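Local atomic coordinates of organic hydroperoxide resistance protein (PDB entry 6MJN), a protein that probably reduces organic hydroperoxides through a thiol-based mechanism, as other OsmC/Ohr-family proteins do, and so helps protect the bacterium from oxidative damage. Residues N113-E116 and A117-L120. Numbering follows the deposited sequence.
Sequences NQNE and AEAL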
ATOM      1  N   ASN B 113     -19.037   8.140 -22.459  1.00 35.25           N
ATOM      2  CA  ASN B 113     -18.226   8.050 -23.664  1.00 34.18           C
ATOM      3  C   ASN B 113     -16.743   8.155 -23.263  1.00 30.15           C
ATOM      4  O   ASN B 113     -16.399   8.422 -22.098  1.00 33.47           O
ATOM      5  CB  ASN B 113     -18.690   9.074 -24.729  1.00 35.04           C
ATOM      6  CG  ASN B 113     -18.461  10.541 -24.332  1.00 39.63           C
ATOM      7  OD1 ASN B 113     -17.369  10.933 -23.919  1.00 37.61           O
ATOM      8  ND2 ASN B 113     -19.500  11.365 -24.505  1.00 43.46           N
ATOM      9  N   GLN B 114     -15.856   7.841 -24.211  1.00 31.66           N
ATOM     10  CA  GLN B 114     -14.432   7.731 -23.881  1.00 31.01           C
ATOM     11  C   GLN B 114     -13.888   9.034 -23.289  1.00 37.20           C
ATOM     12  O   GLN B 114     -13.151   9.018 -22.292  1.00 34.78           O
ATOM     13  CB  GLN B 114     -13.636   7.343 -25.130  1.00 34.70           C
ATOM     14  CG  GLN B 114     -12.126   7.236 -24.906  1.00 35.41           C
ATOM     15  CD  GLN B 114     -11.742   6.029 -24.081  1.00 45.60           C
ATOM     16  OE1 GLN B 114     -12.455   5.030 -24.065  1.00 38.98           O
ATOM     17  NE2 GLN B 114     -10.606   6.118 -23.378  1.00 46.43           N
ATOM     18  N   ASN B 115     -14.253  10.175 -23.870  1.00 34.10           N
ATOM     19  CA  ASN B 115     -13.722  11.448 -23.371  1.00 41.20           C
ATOM     20  C   ASN B 115     -14.229  11.754 -21.961  1.00 37.54           C
ATOM     21  O   ASN B 115     -13.446  12.135 -21.080  1.00 37.10           O
ATOM     22  CB  ASN B 115     -14.066  12.580 -24.342  1.00 48.14           C
ATOM     23  CG  ASN B 115     -13.206  12.556 -25.596  1.00 61.74           C
ATOM     24  OD1 ASN B 115     -12.150  11.921 -25.628  1.00 71.09           O
ATOM     25  ND2 ASN B 115     -13.653  13.252 -26.634  1.00 60.92           N
ATOM     26  N   GLU B 116     -15.538  11.589 -21.727  1.00 36.22           N
ATOM     27  CA  GLU B 116     -16.098  11.731 -20.384  1.00 35.58           C
ATOM     28  C   GLU B 116     -15.367  10.867 -19.374  1.00 40.12           C
ATOM     29  O   GLU B 116     -15.100  11.301 -18.247  1.00 35.64           O
ATOM     30  CB  GLU B 116     -17.581  11.349 -20.376  1.00 36.61           C
ATOM     31  CG  GLU B 116     -18.503  12.346 -21.046  1.00 39.44           C
ATOM     32  CD  GLU B 116     -19.934  11.814 -21.203  1.00 54.12           C
ATOM     33  OE1 GLU B 116     -20.131  10.572 -21.210  1.00 41.31           O
ATOM     34  OE2 GLU B 116     -20.861  12.641 -21.322  1.00 67.22           O
ATOM     35  N   ALA B 117     -15.070   9.623 -19.747  1.00 35.30           N
ATOM     36  CA  ALA B 117     -14.394   8.718 -18.828  1.00 36.79           C
ATOM     37  C   ALA B 117     -12.972   9.187 -18.543  1.00 32.71           C
ATOM     38  O   ALA B 117     -12.503   9.098 -17.405  1.00 36.19           O
ATOM     39  CB  ALA B 117     -14.388   7.300 -19.399  1.00 32.63           C
ATOM     40  N   GLU B 118     -12.274   9.693 -19.563  1.00 31.24           N
ATOM     41  CA  GLU B 118     -10.909  10.173 -19.355  1.00 32.64           C
ATOM     42  C   GLU B 118     -10.879  11.347 -18.389  1.00 44.29           C
ATOM     43  O   GLU B 118      -9.976  11.444 -17.549  1.00 36.62           O
ATOM     44  CB  GLU B 118     -10.265  10.542 -20.693  1.00 36.07           C
ATOM     45  CG  GLU B 118     -10.124   9.313 -21.565  1.00 37.81           C
ATOM     46  CD  GLU B 118      -9.515   9.545 -22.915  1.00 52.60           C
ATOM     47  OE1 GLU B 118      -9.572  10.682 -23.434  1.00 64.70           O
ATOM     48  OE2 GLU B 118      -8.998   8.553 -23.465  1.00 58.26           O
ATOM     49  N   ALA B 119     -11.859  12.249 -18.485  1.00 39.33           N
ATOM     50  CA  ALA B 119     -11.902  13.381 -17.560  1.00 44.21           C
ATOM     51  C   ALA B 119     -12.242  12.933 -16.140  1.00 42.33           C
ATOM     52  O   ALA B 119     -11.728  13.493 -15.160  1.00 37.57           O
ATOM     53  CB  ALA B 119     -12.913  14.418 -18.054  1.00 42.72           C
ATOM     54  N   LEU B 120     -13.132  11.948 -16.006  1.00 36.17           N
ATOM     55  CA  LEU B 120     -13.508  11.474 -14.680  1.00 39.60           C
ATOM     56  C   LEU B 120     -12.326  10.813 -13.983  1.00 36.71           C
ATOM     57  O   LEU B 120     -12.070  11.069 -12.796  1.00 38.22           O
ATOM     58  CB  LEU B 120     -14.688  10.506 -14.805  1.00 37.68           C
ATOM     59  CG  LEU B 120     -15.062   9.603 -13.631  1.00 42.61           C
ATOM     60  CD1 LEU B 120     -15.316  10.395 -12.359  1.00 47.15           C
ATOM     61  CD2 LEU B 120     -16.302   8.820 -14.010  1.00 44.81           C
TER
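A capping box closes the N-terminal end of helix 114-125, next to a side-chain hydrogen bond from Gln-114 to Glu-118, one turn on. Backbone hydrogen bonds join the residues in i to i+4 steps, beginning with Ala-117 N to Asn-113 O at 3.0 Å and ending here with Leu-120 N to Glu-116 O at 3.1 Å. Gln-114 and Glu-118 sit four residues apart. The amide NE2 of Gln-114 donates to Glu-118 OE2 at 2.9 Å, and the N-H points almost straight at the oxygen (179°). The acceptor lies in the amide plane of Gln-114. The donor comes from above the carboxylate plane of Glu-118, and the two flat groups stand nearly perpendicular, 88° apart. Gln-114 reaches this position with CG anti to its backbone N and a bend at chi2 (71°), which brings NE2 to Glu-118 OE2. NE2 also donates to Val-144 O on strand 140-146, so both oxygens restrain the amide. Glu-118 CG lies close to Gln-114 O, at 3.1 Å, a tight contact.

Asn-113 is the N-cap. Its OD1 accepts from Glu-116 N at 2.9 Å. In return, Glu-116 OE1 accepts from Asn-113 N at 2.9 Å, on the anti side of the carboxylate. The first torsion of Glu-116 places CG beside its backbone N, and the extended chain beyond carries OE1 to Asn-113 N. This carboxylate near the helix start probably also interacts favourably with the helix dipole.

Ala-117 and Leu-120 are buried. Ala-117 touches Val-144 and Val-146 of strand 140-146, whereas Leu-120 meets Ile-69 and Val-72 of helix 53-76. The reciprocal Asn-113/Glu-116 pair is the classic capping box of a helix N-terminus, here on a helix packed against the sheet of an OsmC-like fold.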